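Local coordinates for protein ULam111 (Flavobacterium sp., PDB 5WUT) that probably hydrolyses beta-1,3-glucosidic bonds of laminarin as a laminarinase of glycoside hydrolase family 16, at residues Lys90-Gly94 with Lys95-Pro99. Residues are numbered along the deposited sequence; the frame is centred on the assembly and turned at random.
Sequences KLPVG and KGIWP
A type II beta turn from Gly94 to Ile97 folds the connection between strand 83-90 and strand 97-105 of the beta-jelly roll back on itself, so that Pro92 meets Ile97 and Pro99. Turn type follows from the backbone: Lys95 and Gly96 hold the central positions, Lys95 extended (phi/psi -67/122°) and Gly96 at a positive phi of 113°, a conformation in which a side chain would jam against the preceding carbonyl. The closing bond, Ile97 N to Gly94 O at 3.3 Å, is weak although nearly straight. Behind the turn the packing is apolar. Pro92 CG and CD both approach Pro99 CG, Pro92 CD to 3.5 Å from it, with the two side chains crossing at a slant. Pro92 CG also lies 3.9 Å from Ile97 CG1. An alanine in place of Pro92 would lack CG and CD, and would probably leave a gap beside Pro99 and Ile97 and release the rotation about N–CA that the ring now restrains. Leu91 contributes its CD2, 4.0 Å from Pro99 CG, the side chains crossing at about a right angle. Met206 of strand 200-208 touches both Pro92 and Ile97, while Phe226 of strand 224-234 touches both prolines, tying the connection to two further strands. At the turn itself, Ile97 places CG2 between its backbone N and carbonyl carbon, bringing that methyl 3.4 Å from Gly94 O.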
loop_
_atom_site.group_PDB
_atom_site.type_symbol
_atom_site.label_atom_id
_atom_site.label_comp_id
_atom_site.label_asym_id
_atom_site.label_seq_id
_atom_site.Cartn_x
_atom_site.Cartn_y
_atom_site.Cartn_z
ATOM N N LYS A 90 -7.228 11.819 9.014
ATOM C CA LYS A 90 -6.287 12.802 8.466
ATOM C C LYS A 90 -5.297 13.187 9.568
ATOM O O LYS A 90 -5.708 13.440 10.707
ATOM C CB LYS A 90 -7.054 14.016 7.929
ATOM C CG LYS A 90 -6.185 15.147 7.391
ATOM C CD LYS A 90 -7.059 16.243 6.800
ATOM C CE LYS A 90 -6.240 17.259 6.014
ATOM N NZ LYS A 90 -5.202 17.939 6.837
ATOM N N LEU A 91 -4.003 13.198 9.233
ATOM C CA LEU A 91 -2.942 13.337 10.231
ATOM C C LEU A 91 -2.621 14.777 10.604
ATOM O O LEU A 91 -2.746 15.668 9.758
ATOM C CB LEU A 91 -1.659 12.690 9.714
ATOM C CG LEU A 91 -1.709 11.189 9.458
ATOM C CD1 LEU A 91 -0.445 10.741 8.716
ATOM C CD2 LEU A 91 -1.865 10.456 10.785
ATOM N N PRO A 92 -2.193 14.990 11.860
ATOM C CA PRO A 92 -1.488 16.222 12.223
ATOM C C PRO A 92 -0.078 16.129 11.668
ATOM O O PRO A 92 0.363 15.025 11.335
ATOM C CB PRO A 92 -1.472 16.191 13.747
ATOM C CG PRO A 92 -1.329 14.715 14.039
ATOM C CD PRO A 92 -2.168 14.015 12.963
ATOM N N VAL A 93 0.643 17.243 11.589
ATOM C CA VAL A 93 1.992 17.190 11.048
ATOM C C VAL A 93 2.948 17.986 11.914
ATOM O O VAL A 93 2.551 18.943 12.574
ATOM C CB VAL A 93 2.041 17.730 9.606
ATOM C CG1 VAL A 93 1.206 16.856 8.685
ATOM C CG2 VAL A 93 1.521 19.141 9.553
ATOM N N GLY A 94 4.206 17.566 11.930
ATOM C CA GLY A 94 5.243 18.343 12.591
ATOM C C GLY A 94 6.026 17.562 13.620
ATOM O O GLY A 94 5.556 16.563 14.175
ATOM N N LYS A 95 7.245 18.021 13.887
ATOM C CA LYS A 95 8.124 17.303 14.793
ATOM C C LYS A 95 7.608 17.313 16.231
ATOM O O LYS A 95 7.415 18.377 16.822
ATOM C CB LYS A 95 9.535 17.893 14.744
ATOM C CG LYS A 95 10.523 17.157 15.629
ATOM C CD LYS A 95 11.919 17.779 15.549
ATOM C CE LYS A 95 11.928 19.174 16.118
ATOM N NZ LYS A 95 13.316 19.642 16.434
ATOM N N GLY A 96 7.390 16.121 16.780
ATOM C CA GLY A 96 6.957 15.975 18.159
ATOM C C GLY A 96 5.546 15.429 18.307
ATOM O O GLY A 96 5.191 14.933 19.364
ATOM N N ILE A 97 4.750 15.498 17.244
ATOM C CA ILE A 97 3.370 15.037 17.314
ATOM C C ILE A 97 3.285 13.511 17.119
ATOM O O ILE A 97 4.070 12.924 16.369
ATOM C CB ILE A 97 2.489 15.793 16.261
ATOM C CG1 ILE A 97 1.085 15.999 16.804
ATOM C CG2 ILE A 97 2.521 15.141 14.893
ATOM C CD1 ILE A 97 1.061 16.917 17.999
ATOM N N TRP A 98 2.372 12.868 17.838
ATOM C CA TRP A 98 2.189 11.420 17.732
ATOM C C TRP A 98 0.716 11.016 17.859
ATOM O O TRP A 98 0.238 10.659 18.957
ATOM C CB TRP A 98 3.031 10.685 18.790
ATOM C CG TRP A 98 2.838 9.173 18.772
ATOM C CD1 TRP A 98 2.306 8.417 17.755
ATOM C CD2 TRP A 98 3.161 8.257 19.821
ATOM N NE1 TRP A 98 2.274 7.089 18.119
ATOM C CE2 TRP A 98 2.804 6.964 19.379
ATOM C CE3 TRP A 98 3.713 8.403 21.089
ATOM C CZ2 TRP A 98 2.974 5.825 20.171
ATOM C CZ3 TRP A 98 3.896 7.270 21.874
ATOM C CH2 TRP A 98 3.527 5.998 21.412
ATOM N N PRO A 99 0.000 11.065 16.728
ATOM C CA PRO A 99 -1.375 10.581 16.654
ATOM C C PRO A 99 -1.431 9.062 16.590
ATOM O O PRO A 99 -0.527 8.425 16.032
ATOM C CB PRO A 99 -1.882 11.197 15.357
ATOM C CG PRO A 99 -0.673 11.203 14.479
ATOM C CD PRO A 99 0.440 11.622 15.436
#